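Local structure of putative O-GlcNAcase nagJ (Clostridium perfringens, 6PV5) at residues 270-275 against 312-317; 345-350 against 370-375; 449-454 against 469-474. The protein belongs to glycoside hydrolase family 84 and probably has hexosaminidase activity, removing terminal N-acetylhexosamine residues from glycans. All blocks are in the same frame, centred on the assembly; numbering follows the deposited sequence.

Contact 1. Residues 270-275 against 312-317; sequences IKFEGE and VQQAEV
Phe272 lays its ring against Gln313, Gln314 and Val317 on one side of helix 311-326, an example of how a (βα)8 barrel fastens the loop after one strand to the helix that follows the next. This barrel is the beta-N-acetylglucosaminidase region, catalytic by family, of a longer multidomain protein. The loop leads out of barrel strand 259-264 into helix 274-294, and the helix that receives the ring comes after strand 298-302. With CG set anti to its own carbonyl carbon (chi1 -58°), the phenyl group is carried across to the helix. Gln313 takes one face of the ring: its CB lies 3.9 Å from the ring centroid, 21° off the normal, a CH-pi contact displaced toward the rim. Beyond CB the Gln313 chain runs extended, its amide plane turned only 19° from that of the ring; NE2 lies 3.9 Å from Phe272 CB, and OE1 is held by Ser310. Gln314 CG approaches Phe272 CZ obliquely at 4.0 Å, while its buried amide is gripped at both ends, NE2 by Asn308 and OE1 by Tyr356. The backbone N of Phe272 is engaged by Glu273 OE1 at 2.8 Å, a bond that turns the carboxylate back on its own loop. Val317, one turn along from Gln313, meets the ring edge in its plane, with CG2 3.6 Å from Phe272 CD1.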
ATOM      1  N   ILE A 270     -15.609  -3.937 -27.336  1.00 55.27           N
ATOM      2  CA  ILE A 270     -16.011  -5.336 -27.349  1.00 54.44           C
ATOM      3  C   ILE A 270     -17.453  -5.457 -27.846  1.00 59.26           C
ATOM      4  O   ILE A 270     -18.292  -4.586 -27.607  1.00 58.59           O
ATOM      5  CB  ILE A 270     -15.777  -6.026 -25.989  1.00 57.22           C
ATOM      6  CG1 ILE A 270     -15.910  -7.548 -26.092  1.00 54.47           C
ATOM      7  CG2 ILE A 270     -16.680  -5.444 -24.907  1.00 58.65           C
ATOM      8  CD1 ILE A 270     -15.305  -8.318 -24.938  1.00 54.78           C
ATOM      9  N   LYS A 271     -17.711  -6.535 -28.594  1.00 58.64           N
ATOM     10  CA  LYS A 271     -19.044  -6.860 -29.069  1.00 57.12           C
ATOM     11  C   LYS A 271     -19.572  -8.066 -28.288  1.00 53.10           C
ATOM     12  O   LYS A 271     -18.816  -8.941 -27.865  1.00 53.49           O
ATOM     13  CB  LYS A 271     -19.043  -7.012 -30.596  1.00 62.00           C
ATOM     14  CG  LYS A 271     -19.213  -5.725 -31.400  1.00 62.42           C
ATOM     15  CD  LYS A 271     -20.574  -5.076 -31.185  1.00 68.69           C
ATOM     16  CE  LYS A 271     -21.005  -4.147 -32.301  1.00 74.21           C
ATOM     17  NZ  LYS A 271     -20.079  -3.001 -32.461  1.00 79.87           N
ATOM     18  N   PHE A 272     -20.884  -8.073 -28.058  1.00 53.54           N
ATOM     19  CA  PHE A 272     -21.521  -9.118 -27.279  1.00 55.50           C
ATOM     20  C   PHE A 272     -22.447  -9.916 -28.195  1.00 63.43           C
ATOM     21  O   PHE A 272     -22.631 -11.116 -28.008  1.00 57.54           O
ATOM     22  CB  PHE A 272     -22.314  -8.504 -26.122  1.00 49.96           C
ATOM     23  CG  PHE A 272     -21.527  -7.653 -25.154  1.00 50.12           C
ATOM     24  CD1 PHE A 272     -20.738  -8.229 -24.166  1.00 50.48           C
ATOM     25  CD2 PHE A 272     -21.605  -6.266 -25.199  1.00 55.24           C
ATOM     26  CE1 PHE A 272     -20.035  -7.439 -23.264  1.00 51.45           C
ATOM     27  CE2 PHE A 272     -20.912  -5.476 -24.290  1.00 47.09           C
ATOM     28  CZ  PHE A 272     -20.120  -6.063 -23.333  1.00 43.20           C
ATOM     29  N   GLU A 273     -22.977  -9.224 -29.211  1.00 67.39           N
ATOM     30  CA  GLU A 273     -24.087  -9.677 -30.033  1.00 75.56           C
ATOM     31  C   GLU A 273     -23.579 -10.394 -31.291  1.00 77.78           C
ATOM     32  O   GLU A 273     -22.749  -9.867 -32.035  1.00 76.16           O
ATOM     33  CB  GLU A 273     -24.996  -8.478 -30.353  1.00 81.65           C
ATOM     34  CG  GLU A 273     -24.272  -7.251 -30.924  1.00 79.93           C
ATOM     35  CD  GLU A 273     -23.722  -6.195 -29.970  1.00 70.64           C
ATOM     36  OE1 GLU A 273     -23.000  -6.559 -29.028  1.00 67.73           O
ATOM     37  OE2 GLU A 273     -24.001  -5.000 -30.188  1.00 66.96           O
ATOM     38  N   GLY A 274     -24.078 -11.621 -31.496  1.00 76.47           N
ATOM     39  CA  GLY A 274     -24.020 -12.307 -32.780  1.00 74.75           C
ATOM     40  C   GLY A 274     -22.631 -12.829 -33.147  1.00 75.30           C
ATOM     41  O   GLY A 274     -21.910 -13.366 -32.305  1.00 73.69           O
ATOM     42  N   GLU A 275     -22.289 -12.682 -34.435  1.00 75.17           N
ATOM     43  CA  GLU A 275     -21.085 -13.248 -35.026  1.00 68.61           C
ATOM     44  C   GLU A 275     -19.855 -12.555 -34.442  1.00 62.72           C
ATOM     45  O   GLU A 275     -18.879 -13.204 -34.061  1.00 56.67           O
ATOM     46  CB  GLU A 275     -21.154 -13.136 -36.555  1.00 63.88           C
ATOM     47  N   VAL A 312     -25.963  -7.623 -17.858  1.00 40.76           N
ATOM     48  CA  VAL A 312     -26.167  -9.041 -18.138  1.00 40.81           C
ATOM     49  C   VAL A 312     -25.050  -9.523 -19.068  1.00 36.97           C
ATOM     50  O   VAL A 312     -24.354 -10.478 -18.750  1.00 37.17           O
ATOM     51  CB  VAL A 312     -27.587  -9.344 -18.669  1.00 44.90           C
ATOM     52  CG1 VAL A 312     -27.727 -10.790 -19.167  1.00 41.08           C
ATOM     53  CG2 VAL A 312     -28.646  -9.064 -17.608  1.00 39.36           C
ATOM     54  N   GLN A 313     -24.822  -8.788 -20.161  1.00 39.80           N
ATOM     55  CA  GLN A 313     -23.844  -9.146 -21.182  1.00 42.96           C
ATOM     56  C   GLN A 313     -22.426  -9.140 -20.619  1.00 46.11           C
ATOM     57  O   GLN A 313     -21.635 -10.034 -20.935  1.00 48.39           O
ATOM     58  CB  GLN A 313     -23.983  -8.236 -22.406  1.00 45.63           C
ATOM     59  CG  GLN A 313     -25.315  -8.432 -23.121  1.00 47.35           C
ATOM     60  CD  GLN A 313     -25.636  -7.445 -24.216  1.00 52.77           C
ATOM     61  OE1 GLN A 313     -25.513  -6.232 -24.059  1.00 60.30           O
ATOM     62  NE2 GLN A 313     -26.098  -7.961 -25.340  1.00 53.66           N
ATOM     63  N   GLN A 314     -22.111  -8.154 -19.762  1.00 41.02           N
ATOM     64  CA  GLN A 314     -20.774  -8.089 -19.179  1.00 37.70           C
ATOM     65  C   GLN A 314     -20.547  -9.274 -18.238  1.00 36.97           C
ATOM     66  O   GLN A 314     -19.471  -9.870 -18.227  1.00 34.70           O
ATOM     67  CB  GLN A 314     -20.523  -6.756 -18.460  1.00 37.92           C
ATOM     68  CG  GLN A 314     -20.578  -5.533 -19.374  1.00 37.73           C
ATOM     69  CD  GLN A 314     -20.543  -4.227 -18.613  1.00 41.02           C
ATOM     70  OE1 GLN A 314     -20.319  -4.184 -17.402  1.00 39.55           O
ATOM     71  NE2 GLN A 314     -20.728  -3.133 -19.333  1.00 39.33           N
ATOM     72  N   ALA A 315     -21.556  -9.594 -17.420  1.00 35.61           N
ATOM     73  CA  ALA A 315     -21.422 -10.688 -16.479  1.00 34.32           C
ATOM     74  C   ALA A 315     -21.307 -12.004 -17.246  1.00 35.20           C
ATOM     75  O   ALA A 315     -20.549 -12.892 -16.847  1.00 36.53           O
ATOM     76  CB  ALA A 315     -22.585 -10.696 -15.522  1.00 31.83           C
ATOM     77  N   GLU A 316     -22.052 -12.110 -18.351  1.00 34.74           N
ATOM     78  CA  GLU A 316     -22.027 -13.335 -19.141  1.00 42.98           C
ATOM     79  C   GLU A 316     -20.649 -13.570 -19.759  1.00 39.34           C
ATOM     80  O   GLU A 316     -20.139 -14.689 -19.676  1.00 41.59           O
ATOM     81  CB  GLU A 316     -23.173 -13.387 -20.155  1.00 44.17           C
ATOM     82  CG  GLU A 316     -24.493 -13.708 -19.484  1.00 51.80           C
ATOM     83  CD  GLU A 316     -25.693 -13.691 -20.413  1.00 66.43           C
ATOM     84  OE1 GLU A 316     -25.518 -13.319 -21.603  1.00 68.96           O
ATOM     85  OE2 GLU A 316     -26.804 -14.058 -19.943  1.00 70.61           O
ATOM     86  N   VAL A 317     -20.047 -12.515 -20.339  1.00 40.79           N
ATOM     87  CA  VAL A 317     -18.688 -12.589 -20.868  1.00 39.76           C
ATOM     88  C   VAL A 317     -17.766 -13.108 -19.773  1.00 38.61           C
ATOM     89  O   VAL A 317     -16.970 -14.006 -20.030  1.00 40.09           O
ATOM     90  CB  VAL A 317     -18.195 -11.247 -21.450  1.00 45.06           C
ATOM     91  CG1 VAL A 317     -16.673 -11.153 -21.498  1.00 43.67           C
ATOM     92  CG2 VAL A 317     -18.802 -10.961 -22.815  1.00 40.30           C
TER

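Contact 2. Residues 345-350 against 370-375; sequences SSMFNG and VMWTGN
The loops at the C-terminal ends of two successive barrel strands, 336-338 and 369-372, meet here, joined by one backbone hydrogen bond and one apolar touch. Ser345 N donates to Asn375 O over 3.0 Å, and the bond is nearly straight, with an N-H...O angle of 170°. The donor comes to the carbonyl from one side, at a C=O...N angle of 136°, and is tilted 18° from the carbonyl plane. Beside this bond the Ser345 side chain lies near the same carbonyl and comes closest to the Asn375 side chain at its CB; the amide ND2 of Asn375 turns instead to Asp387. In this (βα)8 barrel Trp372, at the end of strand 369-372, does two things: its backbone pairs with Met400 and Trp402 of strand 399-403, and its side chain meets Met347. The methionine reaches it with a chain extended beyond CG, and the terminal methyl does the touching. Met347 CE lies 3.8 Å from Trp372 CD1 and 4.0 Å from Trp372 CB, approaching the indole obliquely, and the two side chains run at about a right angle to each other. Val391 of helix 385-395 touches both side chains. Within the tryptophan's own segment, Gly374 N stands 3.1 Å above the plane of the indole, displaced toward the rim, a close approach and not a hydrogen bond.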
ATOM      1  N   SER A 345     -22.432   4.434  -3.921  0.73 26.92           N
ATOM      2  CA  SER A 345     -23.537   5.321  -4.260  0.73 26.94           C
ATOM      3  C   SER A 345     -24.030   5.126  -5.695  0.73 28.93           C
ATOM      4  O   SER A 345     -25.220   5.326  -5.958  0.73 28.51           O
ATOM      5  CB  SER A 345     -23.198   6.761  -3.971  0.73 26.13           C
ATOM      6  OG  SER A 345     -22.958   6.898  -2.575  0.73 28.03           O
ATOM      7  N   SER A 346     -23.125   4.755  -6.617  1.00 28.19           N
ATOM      8  CA  SER A 346     -23.515   4.497  -8.003  1.00 30.27           C
ATOM      9  C   SER A 346     -24.438   3.272  -8.102  1.00 30.38           C
ATOM     10  O   SER A 346     -25.141   3.119  -9.094  1.00 30.09           O
ATOM     11  CB  SER A 346     -22.332   4.347  -8.937  1.00 29.97           C
ATOM     12  OG  SER A 346     -21.636   3.129  -8.692  1.00 28.59           O
ATOM     13  N   MET A 347     -24.468   2.434  -7.057  1.00 30.88           N
ATOM     14  CA  MET A 347     -25.114   1.128  -7.131  1.00 33.09           C
ATOM     15  C   MET A 347     -26.568   1.218  -6.666  1.00 37.77           C
ATOM     16  O   MET A 347     -27.335   0.281  -6.892  1.00 34.01           O
ATOM     17  CB  MET A 347     -24.406   0.124  -6.216  1.00 32.51           C
ATOM     18  CG  MET A 347     -23.020  -0.290  -6.675  1.00 28.38           C
ATOM     19  SD  MET A 347     -22.331  -1.387  -5.434  1.00 32.06           S
ATOM     20  CE  MET A 347     -20.590  -1.331  -5.869  1.00 31.82           C
ATOM     21  N   PHE A 348     -26.915   2.324  -5.980  1.00 34.76           N
ATOM     22  CA  PHE A 348     -28.195   2.448  -5.297  1.00 37.46           C
ATOM     23  C   PHE A 348     -28.896   3.733  -5.707  1.00 38.13           C
ATOM     24  O   PHE A 348     -28.282   4.792  -5.780  1.00 37.30           O
ATOM     25  CB  PHE A 348     -28.029   2.459  -3.773  1.00 33.52           C
ATOM     26  CG  PHE A 348     -27.473   1.174  -3.221  1.00 34.96           C
ATOM     27  CD1 PHE A 348     -28.301   0.096  -2.944  1.00 33.77           C
ATOM     28  CD2 PHE A 348     -26.118   1.034  -2.990  1.00 31.21           C
ATOM     29  CE1 PHE A 348     -27.785  -1.084  -2.436  1.00 33.85           C
ATOM     30  CE2 PHE A 348     -25.595  -0.158  -2.517  1.00 33.76           C
ATOM     31  CZ  PHE A 348     -26.430  -1.218  -2.241  1.00 34.97           C
ATOM     32  N   ASN A 349     -30.192   3.599  -5.973  1.00 44.87           N
ATOM     33  CA  ASN A 349     -31.101   4.724  -6.089  1.00 50.94           C
ATOM     34  C   ASN A 349     -31.962   4.724  -4.833  1.00 53.19           C
ATOM     35  O   ASN A 349     -32.921   3.959  -4.749  1.00 50.56           O
ATOM     36  CB  ASN A 349     -31.942   4.649  -7.368  1.00 52.52           C
ATOM     37  CG  ASN A 349     -32.613   5.962  -7.707  1.00 63.14           C
ATOM     38  OD1 ASN A 349     -32.947   6.743  -6.816  1.00 63.42           O
ATOM     39  ND2 ASN A 349     -32.805   6.221  -8.992  1.00 66.53           N
ATOM     40  N   GLY A 350     -31.588   5.556  -3.850  1.00 52.23           N
ATOM     41  CA  GLY A 350     -32.249   5.516  -2.555  1.00 51.18           C
ATOM     42  C   GLY A 350     -31.983   4.170  -1.888  1.00 52.28           C
ATOM     43  O   GLY A 350     -30.831   3.805  -1.678  1.00 50.62           O
ATOM     44  N   VAL A 370     -14.902  -9.309  -7.104  1.00 30.24           N
ATOM     45  CA  VAL A 370     -15.431  -8.018  -7.526  1.00 29.63           C
ATOM     46  C   VAL A 370     -14.838  -6.911  -6.652  1.00 28.91           C
ATOM     47  O   VAL A 370     -14.943  -6.957  -5.424  1.00 27.46           O
ATOM     48  CB  VAL A 370     -16.971  -7.962  -7.508  1.00 29.01           C
ATOM     49  CG1 VAL A 370     -17.498  -6.627  -8.016  1.00 27.70           C
ATOM     50  CG2 VAL A 370     -17.575  -9.069  -8.362  1.00 31.69           C
ATOM     51  N   MET A 371     -14.257  -5.907  -7.330  1.00 27.75           N
ATOM     52  CA  MET A 371     -13.613  -4.757  -6.704  1.00 28.30           C
ATOM     53  C   MET A 371     -14.596  -3.592  -6.672  1.00 26.83           C
ATOM     54  O   MET A 371     -15.387  -3.397  -7.592  1.00 24.98           O
ATOM     55  CB  MET A 371     -12.338  -4.351  -7.466  1.00 28.29           C
ATOM     56  CG  MET A 371     -11.243  -5.419  -7.335  1.00 29.55           C
ATOM     57  SD  MET A 371      -9.630  -5.032  -8.119  1.00 35.54           S
ATOM     58  CE  MET A 371     -10.039  -4.877  -9.854  1.00 28.26           C
ATOM     59  N   TRP A 372     -14.559  -2.840  -5.575  1.00 23.59           N
ATOM     60  CA  TRP A 372     -15.297  -1.593  -5.535  1.00 23.10           C
ATOM     61  C   TRP A 372     -14.484  -0.590  -4.725  1.00 22.41           C
ATOM     62  O   TRP A 372     -13.521  -0.978  -4.054  1.00 23.05           O
ATOM     63  CB  TRP A 372     -16.721  -1.840  -4.990  1.00 22.45           C
ATOM     64  CG  TRP A 372     -17.030  -1.377  -3.596  1.00 20.41           C
ATOM     65  CD1 TRP A 372     -17.951  -0.423  -3.251  1.00 21.27           C
ATOM     66  CD2 TRP A 372     -16.527  -1.908  -2.354  1.00 22.06           C
ATOM     67  NE1 TRP A 372     -18.038  -0.311  -1.885  1.00 21.13           N
ATOM     68  CE2 TRP A 372     -17.155  -1.187  -1.309  1.00 19.96           C
ATOM     69  CE3 TRP A 372     -15.584  -2.891  -2.017  1.00 20.19           C
ATOM     70  CZ2 TRP A 372     -16.882  -1.426   0.037  1.00 21.48           C
ATOM     71  CZ3 TRP A 372     -15.318  -3.130  -0.687  1.00 22.13           C
ATOM     72  CH2 TRP A 372     -15.954  -2.410   0.328  1.00 24.16           C
ATOM     73  N   THR A 373     -14.844   0.699  -4.814  1.00 23.41           N
ATOM     74  CA  THR A 373     -13.964   1.711  -4.237  1.00 25.03           C
ATOM     75  C   THR A 373     -14.454   2.209  -2.875  1.00 25.33           C
ATOM     76  O   THR A 373     -13.766   3.013  -2.234  1.00 22.75           O
ATOM     77  CB  THR A 373     -13.769   2.871  -5.226  1.00 25.61           C
ATOM     78  OG1 THR A 373     -15.060   3.423  -5.508  1.00 25.59           O
ATOM     79  CG2 THR A 373     -13.077   2.449  -6.508  1.00 21.56           C
ATOM     80  N   GLY A 374     -15.615   1.710  -2.413  1.00 24.38           N
ATOM     81  CA  GLY A 374     -16.267   2.259  -1.228  1.00 23.15           C
ATOM     82  C   GLY A 374     -17.459   3.110  -1.640  1.00 21.97           C
ATOM     83  O   GLY A 374     -17.914   3.004  -2.778  1.00 23.30           O
ATOM     84  N   ASN A 375     -17.954   3.974  -0.747  1.00 23.77           N
ATOM     85  CA  ASN A 375     -19.189   4.697  -1.065  1.00 23.70           C
ATOM     86  C   ASN A 375     -18.980   5.630  -2.254  1.00 24.23           C
ATOM     87  O   ASN A 375     -19.902   5.863  -3.017  1.00 27.24           O
ATOM     88  CB  ASN A 375     -19.745   5.522   0.104  1.00 25.05           C
ATOM     89  CG  ASN A 375     -20.177   4.667   1.282  1.00 29.13           C
ATOM     90  OD1 ASN A 375     -20.332   3.457   1.160  1.00 27.12           O
ATOM     91  ND2 ASN A 375     -20.371   5.286   2.430  1.00 27.60           N
TER

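Contact 3. Residues 449-454 against 469-474; sequences TLTGAD and DKAIEI. With EDO (1,2-ethanediol), chain C.
This is a buried, purely apolar helix-helix contact, made where helix 446-457, which follows the last barrel strand 431-436, meets helix 464-476, the next along the chain. The two short segments cross at a steep angle, their N-to-C directions 129° apart and their axes 9.1 Å distant at closest approach. Where the backbones come nearest, Leu450 to Ala471, the small Ala471 methyl rests between Leu450 and Thr451, with CB 3.9 Å from Leu450 CB and equally 3.9 Å from Thr451 CG2. The threonine divides its two branches between different tasks. At chi1 66° its OG1 sits between the backbone N and the carbonyl carbon, bonds to Ser448 O within its own helix and also takes a bond from Ile420 N, while CG2 faces the neighbouring helix. Leu450 extends the contact by a turn, its CD1 branch crossing obliquely to Ile474 CG2 at 3.7 Å; the isoleucine offers that methyl because CG2 stands anti to its backbone N. On another side of helix 464-476 a molecule of 1,2-ethanediol, probably carried in from the crystallisation liquor, has its O1 hydrogen-bonded to Asp469 O at 2.7 Å and a further bond to Glu481, while Ile472 CG2 touches its C1. Helix 464-476 meets helix 446-457 through Ala471 and Ile474 and helix 480-487 through the salt bridge of Asp469 with Lys484, while Ile472 touches both, reaching Ile447 as well as Phe483.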
ATOM      1  N   THR A 449       1.868   2.909   0.857  1.00 25.96           N
ATOM      2  CA  THR A 449       1.745   1.526   0.428  1.00 26.66           C
ATOM      3  C   THR A 449       2.141   0.545   1.541  1.00 30.25           C
ATOM      4  O   THR A 449       1.498  -0.494   1.704  1.00 33.50           O
ATOM      5  CB  THR A 449       2.502   1.254  -0.873  1.00 24.41           C
ATOM      6  OG1 THR A 449       2.057   2.205  -1.837  1.00 25.89           O
ATOM      7  CG2 THR A 449       2.195  -0.116  -1.432  1.00 26.60           C
ATOM      8  N   LEU A 450       3.195   0.859   2.295  1.00 27.39           N
ATOM      9  CA  LEU A 450       3.640  -0.041   3.344  1.00 29.30           C
ATOM     10  C   LEU A 450       2.632  -0.068   4.492  1.00 29.70           C
ATOM     11  O   LEU A 450       2.470  -1.112   5.125  1.00 30.64           O
ATOM     12  CB  LEU A 450       5.014   0.386   3.866  1.00 27.09           C
ATOM     13  CG  LEU A 450       6.194   0.100   2.941  1.00 33.11           C
ATOM     14  CD1 LEU A 450       7.433   0.819   3.448  1.00 26.73           C
ATOM     15  CD2 LEU A 450       6.450  -1.403   2.849  1.00 29.80           C
ATOM     16  N   THR A 451       1.996   1.077   4.797  1.00 29.35           N
ATOM     17  CA  THR A 451       0.974   1.070   5.836  1.00 26.75           C
ATOM     18  C   THR A 451      -0.181   0.205   5.338  1.00 26.26           C
ATOM     19  O   THR A 451      -0.829  -0.472   6.136  1.00 26.01           O
ATOM     20  CB  THR A 451       0.548   2.470   6.315  1.00 24.14           C
ATOM     21  OG1 THR A 451      -0.104   3.160   5.246  1.00 23.76           O
ATOM     22  CG2 THR A 451       1.689   3.321   6.838  1.00 23.17           C
ATOM     23  N   GLY A 452      -0.401   0.235   4.018  1.00 25.23           N
ATOM     24  CA  GLY A 452      -1.375  -0.618   3.359  1.00 29.57           C
ATOM     25  C   GLY A 452      -1.039  -2.109   3.512  1.00 32.06           C
ATOM     26  O   GLY A 452      -1.939  -2.934   3.672  1.00 29.33           O
ATOM     27  N   ALA A 453       0.259  -2.444   3.449  1.00 32.83           N
ATOM     28  CA  ALA A 453       0.727  -3.814   3.657  1.00 32.88           C
ATOM     29  C   ALA A 453       0.404  -4.267   5.079  1.00 32.02           C
ATOM     30  O   ALA A 453       0.051  -5.422   5.299  1.00 31.87           O
ATOM     31  CB  ALA A 453       2.212  -3.925   3.399  1.00 31.98           C
ATOM     32  N   ASP A 454       0.565  -3.345   6.030  1.00 29.43           N
ATOM     33  CA  ASP A 454       0.385  -3.617   7.446  1.00 31.46           C
ATOM     34  C   ASP A 454      -1.102  -3.839   7.748  1.00 33.35           C
ATOM     35  O   ASP A 454      -1.466  -4.740   8.508  1.00 32.76           O
ATOM     36  CB  ASP A 454       1.036  -2.509   8.276  1.00 32.30           C
ATOM     37  CG  ASP A 454       1.060  -2.766   9.770  1.00 34.81           C
ATOM     38  OD1 ASP A 454       1.232  -3.929  10.163  1.00 40.04           O
ATOM     39  OD2 ASP A 454       0.909  -1.796  10.532  1.00 37.77           O
ATOM     40  N   ASP A 469       4.681   5.568  11.503  1.00 30.19           N
ATOM     41  CA  ASP A 469       6.021   5.702  12.059  1.00 34.43           C
ATOM     42  C   ASP A 469       6.963   4.626  11.521  1.00 32.78           C
ATOM     43  O   ASP A 469       8.101   4.946  11.171  1.00 31.48           O
ATOM     44  CB  ASP A 469       6.042   5.778  13.591  1.00 35.97           C
ATOM     45  CG  ASP A 469       5.383   7.027  14.151  1.00 40.72           C
ATOM     46  OD1 ASP A 469       5.303   8.039  13.415  1.00 40.70           O
ATOM     47  OD2 ASP A 469       4.949   6.979  15.324  1.00 50.10           O
ATOM     48  N   LYS A 470       6.504   3.365  11.482  1.00 31.55           N
ATOM     49  CA  LYS A 470       7.366   2.269  11.058  1.00 31.76           C
ATOM     50  C   LYS A 470       7.652   2.364   9.565  1.00 28.38           C
ATOM     51  O   LYS A 470       8.754   2.044   9.132  1.00 32.09           O
ATOM     52  CB  LYS A 470       6.744   0.885  11.291  1.00 36.32           C
ATOM     53  CG  LYS A 470       6.605   0.479  12.754  1.00 49.51           C
ATOM     54  CD  LYS A 470       7.913   0.049  13.396  1.00 58.97           C
ATOM     55  CE  LYS A 470       7.756  -0.307  14.861  1.00 63.11           C
ATOM     56  NZ  LYS A 470       6.440  -0.944  15.118  1.00 66.75           N
ATOM     57  N   ALA A 471       6.648   2.742   8.776  1.00 25.46           N
ATOM     58  CA  ALA A 471       6.871   2.833   7.339  1.00 28.42           C
ATOM     59  C   ALA A 471       7.869   3.950   7.017  1.00 26.42           C
ATOM     60  O   ALA A 471       8.695   3.808   6.118  1.00 28.16           O
ATOM     61  CB  ALA A 471       5.564   3.041   6.612  1.00 24.78           C
ATOM     62  N   ILE A 472       7.755   5.080   7.719  1.00 27.51           N
ATOM     63  CA  ILE A 472       8.678   6.197   7.525  1.00 28.73           C
ATOM     64  C   ILE A 472      10.089   5.755   7.896  1.00 29.89           C
ATOM     65  O   ILE A 472      11.041   6.077   7.198  1.00 31.52           O
ATOM     66  CB  ILE A 472       8.232   7.425   8.338  1.00 26.16           C
ATOM     67  CG1 ILE A 472       7.001   8.073   7.706  1.00 27.74           C
ATOM     68  CG2 ILE A 472       9.384   8.419   8.485  1.00 26.97           C
ATOM     69  CD1 ILE A 472       6.347   9.129   8.573  1.00 31.36           C
ATOM     70  N   GLU A 473      10.220   4.976   8.974  1.00 32.77           N
ATOM     71  CA  GLU A 473      11.534   4.489   9.380  1.00 33.06           C
ATOM     72  C   GLU A 473      12.116   3.591   8.292  1.00 33.71           C
ATOM     73  O   GLU A 473      13.307   3.664   7.988  1.00 33.16           O
ATOM     74  CB  GLU A 473      11.427   3.717  10.692  1.00 34.86           C
ATOM     75  CG  GLU A 473      12.745   3.147  11.176  1.00 42.06           C
ATOM     76  CD  GLU A 473      12.709   2.622  12.607  1.00 53.88           C
ATOM     77  OE1 GLU A 473      11.853   1.748  12.919  1.00 54.51           O
ATOM     78  OE2 GLU A 473      13.533   3.091  13.419  1.00 61.68           O
ATOM     79  N   ILE A 474      11.271   2.730   7.711  1.00 33.11           N
ATOM     80  CA  ILE A 474      11.729   1.819   6.672  1.00 31.79           C
ATOM     81  C   ILE A 474      12.234   2.634   5.478  1.00 31.53           C
ATOM     82  O   ILE A 474      13.208   2.262   4.854  1.00 32.56           O
ATOM     83  CB  ILE A 474      10.593   0.854   6.273  1.00 32.69           C
ATOM     84  CG1 ILE A 474      10.352  -0.201   7.362  1.00 33.93           C
ATOM     85  CG2 ILE A 474      10.829   0.229   4.889  1.00 28.19           C
ATOM     86  CD1 ILE A 474       9.027  -0.939   7.229  1.00 34.99           C
TER
HETATM   87  C1  EDO C 602       8.943   8.173  12.188  1.00 48.89           C
HETATM   88  O1  EDO C 602       9.601   6.917  12.306  1.00 45.07           O
HETATM   89  C2  EDO C 602       8.855   8.955  13.451  1.00 50.68           C
HETATM   90  O2  EDO C 602       9.947   8.753  14.339  1.00 50.17           O

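Overall arrangement
Read from the N terminus, the three contacts follow one another in series, none enclosing or crossing another. Contact 1 closes a loop of 36 residues that holds most of helix 274-294 and barrel strand 298-302. Contact 2 then closes 19 residues around helix 355-363, joining loops of two adjacent strands. Contact 3 closes the shortest, 14 residues, between two consecutive helices beyond the last strand. Contacts 1 and 2 lie on the same side of the chain's centre, their own centres about 23 Å apart and nearest atoms about 9 Å apart. Contact 3 lies about 8 Å from the chain's centre, its own centre about 42 Å from that of contact 1, where the barrel leads on to the C-terminal helices.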